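CaaX farnesyltransferase beta subunit Ram1 (Aspergillus fumigatus, PDB 4L9P) binds zinc and, paired with an alpha subunit, probably transfers farnesyl from farnesyl diphosphate to a cysteine near the C terminus of proteins, supplying the peptide-binding site. Local coordinates at residues S346-A351 / G358-L363; G354-R359 / H370-C375. One frame throughout, in Å; residues are numbered along the deposited sequence.

In the fold
Helix 338-346 runs into a long loop that ends at helix 368-371, and both contacts organise this connection. Contact 1 closes the loop on itself: 346-351 meets 358-363 across an intervening stretch of six residues. Contact 2 begins within the span enclosed by contact 1 and ends beyond it, 354-359 meeting 370-375, so the two overlap rather than nest and share Gly358 and Arg359. Their centres are about 8 Å apart, and they touch directly where Arg348 O lies 2.9 Å from Ser357 N. Together they tie the loop to the phosphonate end of the bound farnesyl analogue (FII), to helix 368-371 and, through Arg359 and the turn of contact 1, to the alpha subunit.

Contact 1: S346-A351 / G358-L363; sequences SARQYA and GRTNKL. With FII ([(3,7,11-trimethyl-dodeca-2,6,10-trienyloxycarbamoyl)-methyl]-phosphonic acid), chain Q.
At the phosphonate end of the isoprenoid pocket, the type II beta turn Arg359 to Lys362 is met by Tyr350 and Arg348. Tyr350 OH donates to Lys362 O over 2.7 Å. The acceptor lies at the ring edge, in the ring plane, while the hydroxyl stands 29° out of the carbonyl plane. Water 2 donates to Tyr350 OH (2.8 Å) and accepts from Asn361 N (2.8 Å), so the hydroxyl both gives and receives.

Arg348 folds back through bends at chi2 and chi3, which lay its guanidinium against the turn backbone with Arg359 CA over one face. NH1 bonds to Ser357 OG. On the same guanidinium, Arg348 NH2 reaches water 1 (2.8 Å), which sits in the group's plane and donates to Thr360 OG1 (2.7 Å), a hydroxyl also bonded to Glu299.

In this alpha-alpha toroid the turn also presents the cations that hold the ligand. Arg359 starts with CG wedged between backbone N and carbonyl carbon (chi1 43°), then runs extended to the phosphonate. NE donates nearly straight to FII O49 (2.8 Å, 167°), whereas Arg359 NH2 reaches FII O44 in the guanidinium plane at 2.9 Å. Lys362 lays its CD over a face of that guanidinium and sends NZ to FII O50 (2.7 Å). Two residues of one turn thus hold the phosphonate, and Tyr368 and His311 also bond to FII. Arg359 NH1 forms a salt bridge with Glu309 and a hydrogen bond with Lys159 O of the alpha subunit, while Asn361 ND2 bonds to Asn258 of the same subunit.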
loop_
_atom_site.group_PDB
_atom_site.type_symbol
_atom_site.label_atom_id
_atom_site.label_comp_id
_atom_site.label_asym_id
_atom_site.label_seq_id
_atom_site.Cartn_x
_atom_site.Cartn_y
_atom_site.Cartn_z
ATOM N N SER B 346 -8.849 4.779 10.785
ATOM C CA SER B 346 -9.519 6.056 10.998
ATOM C C SER B 346 -8.516 7.206 11.130
ATOM O O SER B 346 -8.724 8.308 10.551
ATOM C CB SER B 346 -10.379 5.875 12.257
ATOM O OG SER B 346 -10.880 7.142 12.708
ATOM N N ALA B 347 -7.397 6.944 11.815
ATOM C CA ALA B 347 -6.408 7.992 12.042
ATOM C C ALA B 347 -5.630 8.388 10.773
ATOM O O ALA B 347 -4.845 9.331 10.822
ATOM C CB ALA B 347 -5.371 7.496 13.109
ATOM N N ARG B 348 -5.823 7.676 9.671
ATOM C CA ARG B 348 -5.165 8.119 8.433
ATOM C C ARG B 348 -5.688 9.451 7.918
ATOM O O ARG B 348 -4.995 10.134 7.149
ATOM C CB ARG B 348 -5.383 7.081 7.294
ATOM C CG ARG B 348 -4.945 5.625 7.646
ATOM C CD ARG B 348 -3.417 5.311 7.365
ATOM N NE ARG B 348 -2.548 6.390 7.826
ATOM C CZ ARG B 348 -2.267 6.641 9.101
ATOM N NH1 ARG B 348 -1.515 7.712 9.416
ATOM N NH2 ARG B 348 -2.769 5.844 10.052
ATOM N N GLN B 349 -6.916 9.832 8.313
ATOM C CA GLN B 349 -7.519 11.024 7.709
ATOM C C GLN B 349 -7.221 12.246 8.587
ATOM O O GLN B 349 -7.361 12.162 9.827
ATOM C CB GLN B 349 -9.049 10.801 7.648
ATOM C CG GLN B 349 -9.710 11.802 6.711
ATOM C CD GLN B 349 -11.129 11.452 6.401
ATOM O OE1 GLN B 349 -11.770 10.681 7.150
ATOM N NE2 GLN B 349 -11.645 12.036 5.319
ATOM N N TYR B 350 -6.849 13.350 7.936
ATOM C CA TYR B 350 -6.494 14.609 8.662
ATOM C C TYR B 350 -7.512 15.718 8.360
ATOM O O TYR B 350 -8.136 15.712 7.305
ATOM C CB TYR B 350 -5.121 15.121 8.164
ATOM C CG TYR B 350 -3.937 14.197 8.438
ATOM C CD1 TYR B 350 -4.025 13.052 9.230
ATOM C CD2 TYR B 350 -2.730 14.581 7.927
ATOM C CE1 TYR B 350 -2.847 12.252 9.460
ATOM C CE2 TYR B 350 -1.569 13.783 8.137
ATOM C CZ TYR B 350 -1.675 12.644 8.874
ATOM O OH TYR B 350 -0.570 11.830 9.125
ATOM N N ALA B 351 -7.592 16.669 9.271
ATOM C CA ALA B 351 -8.290 17.960 8.989
ATOM C C ALA B 351 -7.268 19.026 9.279
ATOM O O ALA B 351 -6.490 18.866 10.206
ATOM C CB ALA B 351 -9.520 18.133 9.889
ATOM N N GLY B 358 -0.495 7.911 4.409
ATOM C CA GLY B 358 -0.219 6.454 4.344
ATOM C C GLY B 358 0.267 5.832 5.616
ATOM O O GLY B 358 0.149 4.647 5.819
ATOM N N ARG B 359 0.872 6.646 6.458
ATOM C CA ARG B 359 1.443 6.133 7.728
ATOM C C ARG B 359 1.551 7.251 8.730
ATOM O O ARG B 359 1.463 8.455 8.393
ATOM C CB ARG B 359 2.813 5.432 7.504
ATOM C CG ARG B 359 3.721 6.195 6.559
ATOM C CD ARG B 359 5.115 5.440 6.485
ATOM N NE ARG B 359 5.841 5.890 5.315
ATOM C CZ ARG B 359 7.184 5.969 5.273
ATOM N NH1 ARG B 359 7.935 5.489 6.293
ATOM N NH2 ARG B 359 7.751 6.440 4.179
ATOM N N THR B 360 1.635 6.826 9.989
ATOM C CA THR B 360 1.602 7.776 11.090
ATOM C C THR B 360 2.677 8.852 10.948
ATOM O O THR B 360 3.853 8.566 10.686
ATOM C CB THR B 360 1.808 7.022 12.411
ATOM O OG1 THR B 360 0.745 6.048 12.477
ATOM C CG2 THR B 360 1.794 7.957 13.652
ATOM N N ASN B 361 2.243 10.108 11.176
ATOM C CA ASN B 361 3.142 11.264 11.133
ATOM C C ASN B 361 3.759 11.563 9.760
ATOM O O ASN B 361 4.741 12.294 9.670
ATOM C CB ASN B 361 4.208 11.179 12.232
ATOM C CG ASN B 361 3.722 11.772 13.547
ATOM O OD1 ASN B 361 3.048 12.825 13.543
ATOM N ND2 ASN B 361 4.088 11.170 14.660
ATOM N N LYS B 362 3.116 11.059 8.682
ATOM C CA LYS B 362 3.499 11.512 7.344
ATOM C C LYS B 362 2.334 12.286 6.717
ATOM O O LYS B 362 1.384 12.640 7.453
ATOM C CB LYS B 362 4.013 10.342 6.478
ATOM C CG LYS B 362 5.323 9.749 7.075
ATOM C CD LYS B 362 6.205 9.166 6.030
ATOM C CE LYS B 362 6.945 10.277 5.310
ATOM N NZ LYS B 362 7.613 9.828 4.047
ATOM N N LEU B 363 2.420 12.600 5.441
ATOM C CA LEU B 363 1.511 13.630 4.890
ATOM C C LEU B 363 0.386 12.990 4.097
ATOM O O LEU B 363 0.507 11.905 3.521
ATOM C CB LEU B 363 2.309 14.514 3.928
ATOM C CG LEU B 363 3.518 15.249 4.536
ATOM C CD1 LEU B 363 4.257 16.024 3.446
ATOM C CD2 LEU B 363 3.075 16.177 5.656
HETATM C C1 FII Q . -0.857 -3.185 -5.961
HETATM C C2 FII Q . 0.337 -2.355 -5.571
HETATM C C6 FII Q . 1.536 -2.539 -6.401
HETATM C C10 FII Q . 0.353 -1.760 -4.223
HETATM C C11 FII Q . 1.533 -0.972 -3.656
HETATM C C12 FII Q . 1.196 0.540 -3.813
HETATM C C15 FII Q . 1.973 1.525 -2.943
HETATM C C18 FII Q . 1.684 3.016 -3.061
HETATM C C22 FII Q . 3.256 1.007 -2.375
HETATM C C23 FII Q . 3.818 1.837 -1.232
HETATM C C24 FII Q . 5.200 1.435 -0.884
HETATM C C27 FII Q . 5.882 2.513 -0.103
HETATM C C30 FII Q . 5.712 2.419 1.403
HETATM C C34 FII Q . 7.096 3.069 -0.744
HETATM C C35 FII Q . 8.076 3.956 -0.005
HETATM O O36 FII Q . 8.070 5.270 -0.534
HETATM N N42 FII Q . 6.854 5.896 -0.562
HETATM C C43 FII Q . 6.698 6.810 0.490
HETATM O O44 FII Q . 7.528 7.009 1.390
HETATM C C45 FII Q . 5.385 7.575 0.418
HETATM P P46 FII Q . 4.673 8.018 2.088
HETATM O O49 FII Q . 4.745 6.781 2.902
HETATM O O50 FII Q . 5.435 9.192 2.618
HETATM O O51 FII Q . 3.224 8.400 1.718
HETATM O O HOH W 1 -1.883 6.640 12.640
HETATM O O HOH W 2 -0.491 10.652 11.619
#

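Contact 2: G354-R359 / H370-C375. With FII ([(3,7,11-trimethyl-dodeca-2,6,10-trienyloxycarbamoyl)-methyl]-phosphonic acid), chain Q.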
loop_
_atom_site.group_PDB
_atom_site.type_symbol
_atom_site.label_atom_id
_atom_site.label_comp_id
_atom_site.label_asym_id
_atom_site.label_seq_id
_atom_site.Cartn_x
_atom_site.Cartn_y
_atom_site.Cartn_z
ATOM N N GLY B 354 -8.425 16.906 4.800
ATOM C CA GLY B 354 -9.520 16.001 4.473
ATOM C C GLY B 354 -9.068 14.697 3.846
ATOM O O GLY B 354 -9.871 13.766 3.848
ATOM N N GLY B 355 -7.868 14.644 3.251
ATOM C CA GLY B 355 -7.389 13.397 2.666
ATOM C C GLY B 355 -6.718 12.459 3.652
ATOM O O GLY B 355 -6.757 12.658 4.881
ATOM N N PHE B 356 -6.173 11.392 3.071
ATOM C CA PHE B 356 -5.541 10.356 3.898
ATOM C C PHE B 356 -4.052 10.388 3.712
ATOM O O PHE B 356 -3.506 10.535 2.608
ATOM C CB PHE B 356 -5.984 8.938 3.456
ATOM C CG PHE B 356 -7.481 8.721 3.477
ATOM C CD1 PHE B 356 -8.219 8.862 4.648
ATOM C CD2 PHE B 356 -8.105 8.290 2.335
ATOM C CE1 PHE B 356 -9.599 8.600 4.657
ATOM C CE2 PHE B 356 -9.477 7.961 2.352
ATOM C CZ PHE B 356 -10.228 8.130 3.495
ATOM N N SER B 357 -3.348 10.155 4.812
ATOM C CA SER B 357 -1.903 9.835 4.809
ATOM C C SER B 357 -1.716 8.310 4.772
ATOM O O SER B 357 -2.618 7.528 5.041
ATOM C CB SER B 357 -1.271 10.320 6.150
ATOM O OG SER B 357 -1.836 9.651 7.272
ATOM N N GLY B 358 -0.495 7.911 4.409
ATOM C CA GLY B 358 -0.219 6.454 4.344
ATOM C C GLY B 358 0.267 5.832 5.616
ATOM O O GLY B 358 0.149 4.647 5.819
ATOM N N ARG B 359 0.872 6.646 6.458
ATOM C CA ARG B 359 1.443 6.133 7.728
ATOM C C ARG B 359 1.551 7.251 8.730
ATOM O O ARG B 359 1.463 8.455 8.393
ATOM C CB ARG B 359 2.813 5.432 7.504
ATOM C CG ARG B 359 3.721 6.195 6.559
ATOM C CD ARG B 359 5.115 5.440 6.485
ATOM N NE ARG B 359 5.841 5.890 5.315
ATOM C CZ ARG B 359 7.184 5.969 5.273
ATOM N NH1 ARG B 359 7.935 5.489 6.293
ATOM N NH2 ARG B 359 7.751 6.440 4.179
ATOM N N HIS B 370 -7.529 5.958 -2.904
ATOM C CA HIS B 370 -7.743 4.557 -3.154
ATOM C C HIS B 370 -7.160 3.658 -2.091
ATOM O O HIS B 370 -7.888 2.866 -1.443
ATOM C CB HIS B 370 -7.186 4.142 -4.492
ATOM C CG HIS B 370 -7.120 2.658 -4.618
ATOM N ND1 HIS B 370 -8.262 1.865 -4.577
ATOM C CD2 HIS B 370 -6.052 1.802 -4.703
ATOM C CE1 HIS B 370 -7.890 0.582 -4.625
ATOM N NE2 HIS B 370 -6.559 0.515 -4.699
ATOM N N TRP B 371 -5.852 3.769 -1.801
ATOM C CA TRP B 371 -5.262 2.680 -0.969
ATOM C C TRP B 371 -5.898 2.649 0.414
ATOM O O TRP B 371 -6.158 1.559 0.935
ATOM C CB TRP B 371 -3.736 2.860 -0.829
ATOM C CG TRP B 371 -3.020 2.874 -2.169
ATOM C CD1 TRP B 371 -2.359 3.931 -2.748
ATOM C CD2 TRP B 371 -2.951 1.801 -3.104
ATOM N NE1 TRP B 371 -1.882 3.587 -3.989
ATOM C CE2 TRP B 371 -2.227 2.282 -4.247
ATOM C CE3 TRP B 371 -3.395 0.488 -3.088
ATOM C CZ2 TRP B 371 -2.007 1.488 -5.385
ATOM C CZ3 TRP B 371 -3.185 -0.296 -4.211
ATOM C CH2 TRP B 371 -2.465 0.206 -5.339
ATOM N N VAL B 372 -6.094 3.823 1.050
ATOM C CA VAL B 372 -6.788 3.859 2.329
ATOM C C VAL B 372 -8.309 3.846 2.089
ATOM O O VAL B 372 -9.022 3.099 2.763
ATOM C CB VAL B 372 -6.347 5.093 3.148
ATOM C CG1 VAL B 372 -7.206 5.269 4.378
ATOM C CG2 VAL B 372 -4.856 4.941 3.543
ATOM N N GLY B 373 -8.812 4.655 1.136
ATOM C CA GLY B 373 -10.275 4.793 0.967
ATOM C C GLY B 373 -10.936 3.440 0.723
ATOM O O GLY B 373 -11.988 3.133 1.299
ATOM N N ASN B 374 -10.330 2.597 -0.120
ATOM C CA ASN B 374 -10.939 1.319 -0.445
ATOM C C ASN B 374 -10.675 0.246 0.584
ATOM O O ASN B 374 -11.256 -0.864 0.478
ATOM C CB ASN B 374 -10.569 0.864 -1.863
ATOM C CG ASN B 374 -11.562 1.420 -2.889
ATOM O OD1 ASN B 374 -12.802 1.404 -2.622
ATOM N ND2 ASN B 374 -11.083 1.832 -4.060
ATOM N N CYS B 375 -9.881 0.552 1.637
ATOM C CA CYS B 375 -9.926 -0.345 2.801
ATOM C C CYS B 375 -11.286 -0.257 3.487
ATOM O O CYS B 375 -11.734 -1.236 4.131
ATOM C CB CYS B 375 -8.892 -0.002 3.868
ATOM S SG CYS B 375 -7.191 -0.435 3.349
HETATM C C1 FII Q . -0.857 -3.185 -5.961
HETATM C C2 FII Q . 0.337 -2.355 -5.571
HETATM C C6 FII Q . 1.536 -2.539 -6.401
HETATM C C10 FII Q . 0.353 -1.760 -4.223
HETATM C C11 FII Q . 1.533 -0.972 -3.656
HETATM C C12 FII Q . 1.196 0.540 -3.813
HETATM C C15 FII Q . 1.973 1.525 -2.943
HETATM C C18 FII Q . 1.684 3.016 -3.061
HETATM C C22 FII Q . 3.256 1.007 -2.375
HETATM C C23 FII Q . 3.818 1.837 -1.232
HETATM C C24 FII Q . 5.200 1.435 -0.884
HETATM C C27 FII Q . 5.882 2.513 -0.103
HETATM C C30 FII Q . 5.712 2.419 1.403
HETATM C C34 FII Q . 7.096 3.069 -0.744
HETATM C C35 FII Q . 8.076 3.956 -0.005
HETATM O O36 FII Q . 8.070 5.270 -0.534
HETATM N N42 FII Q . 6.854 5.896 -0.562
HETATM C C43 FII Q . 6.698 6.810 0.490
HETATM O O44 FII Q . 7.528 7.009 1.390
HETATM C C45 FII Q . 5.385 7.575 0.418
HETATM P P46 FII Q . 4.673 8.018 2.088
HETATM O O49 FII Q . 4.745 6.781 2.902
HETATM O O50 FII Q . 5.435 9.192 2.618
HETATM O O51 FII Q . 3.224 8.400 1.718
#
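Trp371 of segment 370-375 lines the isoprenoid pocket of the alpha-alpha toroid, and on another side of the same segment Phe356 of 354-359 meets Val372. The interaction is a CH-pi contact: Val372 CG1 stands 3.7 Å from the centroid of the Phe356 ring, and the line between them is 15° off the ring normal, which places the methyl over a face. Val372 CG1 is anti to the backbone N (chi1 171°). This rotation lowers CG1 onto the ring and turns the other branch to the loop backbone, where Val372 CG2 touches Ser357 O at 3.7 Å. Farther along the ring, Phe356 CE2 meets Gly373 CA at 3.5 Å, so the aromatic group lies against backbone as well as side chain. All four touching residues are buried, and the two segments together bury 171 Å².

Next to Val372, Trp371 turns its indole away from the loop and into the pocket. FII C12 lies over one face, and the closest approach is Trp371 CH2 to FII C10, 3.6 Å. The opposite face carries His370 CD2, which places the indole between ligand and imidazole, and Trp371 NE1 is bonded to Tyr432 OH. Asn374 helps to set the rotation of the His370 ring: its ND2 donates to His370 ND1 over 2.9 Å with an almost straight N-H...N angle of 178°, the partner lying in both the imidazole and the amide planes.

The backbone of Phe356 is hydrogen-bonded to that of Asp365, whose side chain is a zinc ligand; the Phe356 side chain is about 10 Å from the zinc ion. On the helical side, Asn374 and Cys375 touch helix 312-323, while His370 and Asn374 pack on Thr439 of helix 431-444.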